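Local coordinates for ABC transporter, substrate binding protein (Polyamine) (Agrobacterium tumefaciens, PDB 4EUO) that binds gamma-aminobutanoic acid in the periplasm and probably delivers it to an ABC transporter, at residues 105-110 against 114-119. Residues are numbered along the deposited sequence; the frame is centred on the assembly and turned at random.
Sequences IGCNVD and ACPKSW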
loop_
_atom_site.group_PDB
_atom_site.type_symbol
_atom_site.label_atom_id
_atom_site.label_comp_id
_atom_site.label_asym_id
_atom_site.label_seq_id
_atom_site.Cartn_x
_atom_site.Cartn_y
_atom_site.Cartn_z
ATOM N N ILE A 105 -10.032 -1.538 9.149
ATOM C CA ILE A 105 -9.917 -2.101 10.483
ATOM C C ILE A 105 -10.198 -3.587 10.381
ATOM O O ILE A 105 -11.368 -4.007 10.271
ATOM C CB ILE A 105 -10.840 -1.389 11.487
ATOM C CG1 ILE A 105 -10.541 0.127 11.491
ATOM C CG2 ILE A 105 -10.639 -1.988 12.883
ATOM C CD1 ILE A 105 -11.527 0.964 12.350
ATOM N N GLY A 106 -9.123 -4.375 10.352
ATOM C CA GLY A 106 -9.241 -5.832 10.301
ATOM C C GLY A 106 -9.411 -6.391 11.692
ATOM O O GLY A 106 -8.921 -5.812 12.673
ATOM N N CYS A 107 -10.134 -7.538 11.783
ATOM C CA CYS A 107 -10.427 -8.080 13.077
ATOM C C CYS A 107 -10.551 -9.593 13.067
ATOM O O CYS A 107 -11.300 -10.151 12.272
ATOM C CB CYS A 107 -11.700 -7.427 13.610
ATOM S SG CYS A 107 -12.191 -8.010 15.249
ATOM N N ASN A 108 -9.899 -10.233 14.035
ATOM C CA ASN A 108 -10.046 -11.680 14.262
ATOM C C ASN A 108 -11.292 -11.772 15.184
ATOM O O ASN A 108 -11.209 -11.737 16.430
ATOM C CB ASN A 108 -8.789 -12.193 14.955
ATOM C CG ASN A 108 -8.819 -13.669 15.283
ATOM O OD1 ASN A 108 -9.888 -14.248 15.490
ATOM N ND2 ASN A 108 -7.662 -14.290 15.325
ATOM N N VAL A 109 -12.446 -11.793 14.536
ATOM C CA VAL A 109 -13.741 -11.669 15.196
ATOM C C VAL A 109 -14.004 -12.660 16.341
ATOM O O VAL A 109 -14.483 -12.269 17.408
ATOM C CB VAL A 109 -14.890 -11.614 14.149
ATOM C CG1 VAL A 109 -14.949 -12.876 13.256
ATOM C CG2 VAL A 109 -16.237 -11.342 14.816
ATOM N N ASP A 110 -13.614 -13.912 16.141
ATOM C CA ASP A 110 -13.881 -14.948 17.134
ATOM C C ASP A 110 -12.958 -14.929 18.332
ATOM O O ASP A 110 -13.214 -15.666 19.284
ATOM C CB ASP A 110 -13.928 -16.330 16.458
ATOM C CG ASP A 110 -15.106 -16.537 15.517
ATOM O OD1 ASP A 110 -16.099 -15.760 15.610
ATOM O OD2 ASP A 110 -15.039 -17.463 14.688
ATOM N N ALA A 114 -15.650 -7.912 20.950
ATOM C CA ALA A 114 -16.276 -7.093 19.911
ATOM C C ALA A 114 -15.205 -6.533 18.981
ATOM O O ALA A 114 -14.159 -6.074 19.468
ATOM C CB ALA A 114 -17.034 -5.933 20.558
ATOM N N CYS A 115 -15.503 -6.513 17.678
ATOM C CA CYS A 115 -14.568 -5.873 16.736
ATOM C C CYS A 115 -14.784 -4.374 16.738
ATOM O O CYS A 115 -15.920 -3.924 16.565
ATOM C CB CYS A 115 -14.782 -6.390 15.330
ATOM S SG CYS A 115 -14.241 -8.085 15.097
ATOM N N PRO A 116 -13.708 -3.586 16.789
ATOM C CA PRO A 116 -13.854 -2.136 16.609
ATOM C C PRO A 116 -14.364 -1.867 15.188
ATOM O O PRO A 116 -13.919 -2.512 14.222
ATOM C CB PRO A 116 -12.426 -1.604 16.768
ATOM C CG PRO A 116 -11.660 -2.670 17.469
ATOM C CD PRO A 116 -12.314 -3.979 17.055
ATOM N N LYS A 117 -15.328 -0.945 15.064
ATOM C CA LYS A 117 -15.921 -0.615 13.793
ATOM C C LYS A 117 -15.304 0.691 13.285
ATOM O O LYS A 117 -15.108 0.844 12.066
ATOM C CB LYS A 117 -17.446 -0.436 13.977
ATOM C CG LYS A 117 -18.205 -0.282 12.662
ATOM C CD LYS A 117 -19.714 -0.109 12.865
ATOM C CE LYS A 117 -20.050 0.827 13.996
ATOM N NZ LYS A 117 -19.693 2.236 13.704
ATOM N N SER A 118 -15.061 1.645 14.182
ATOM C CA SER A 118 -14.542 2.951 13.815
ATOM C C SER A 118 -13.116 3.166 14.281
ATOM O O SER A 118 -12.629 2.444 15.154
ATOM C CB SER A 118 -15.447 4.025 14.401
ATOM O OG SER A 118 -15.301 3.960 15.810
ATOM N N TRP A 119 -12.461 4.234 13.762
ATOM C CA TRP A 119 -11.132 4.567 14.265
ATOM C C TRP A 119 -11.247 4.934 15.743
ATOM O O TRP A 119 -10.393 4.554 16.539
ATOM C CB TRP A 119 -10.495 5.727 13.469
ATOM C CG TRP A 119 -10.227 5.401 12.045
ATOM C CD1 TRP A 119 -10.793 5.998 10.955
ATOM C CD2 TRP A 119 -9.418 4.318 11.545
ATOM N NE1 TRP A 119 -10.359 5.388 9.797
ATOM C CE2 TRP A 119 -9.541 4.326 10.137
ATOM C CE3 TRP A 119 -8.623 3.334 12.152
ATOM C CZ2 TRP A 119 -8.843 3.415 9.322
ATOM C CZ3 TRP A 119 -7.977 2.404 11.341
ATOM C CH2 TRP A 119 -8.083 2.455 9.950
HETATM O O HOH W 1 -13.313 -4.567 12.451
#
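Ile-105 and Cys-107, at the end of strand 96-107, face the returning segment 114-119, which runs back nearly antiparallel, 168° apart in direction. The two backbones are not paired as strands: CA of Cys-107 and CA of Cys-115 are 6.0 Å apart, and CA of Ile-105 and CA of Lys-117 are 7.0 Å apart. They are joined by a disulfide, one bridging water and the packing of Ile-105. Cys-107 SG lies anti to its own backbone N, chi1 -180°, which carries it across to Cys-115. The SG-SG bond of Cys-107 and Cys-115 is 2.1 Å long, with a chi3 of -80°. Val-109 packs against the Cys-115 side of the disulfide, its CB 3.7 Å from Cys-115 SG. The water donates to Ile-105 O at 3.0 Å and to Pro-116 O, and so bridges the carbonyls of the two segments.

Ile-105 fills the other half of the contact. With its CG1 anti to the carbonyl carbon, the longer branch reaches Trp-119. CG1 of Ile-105 sits over the face of the six-membered ring of Trp-119, 3.8 Å from its centroid, as a CH-pi contact. CD1 of Ile-105 lies over the same indole, nearer its rim, and also touches the backbone of Ser-118. The other branch, CG2, turns to Pro-116. The indole is fixed by a hydrogen bond from NE1 to Gln-220 O, and helix 142-149 packs against it. Ser-118 OG caps the following helix through Asp-121 N. The Trp-119 side chain lies about 14 Å from the bound gamma-amino-butanoic acid. The whole is a short disulfide-closed loop leading from a strand into helix 119-122, in a periplasmic binding protein fold.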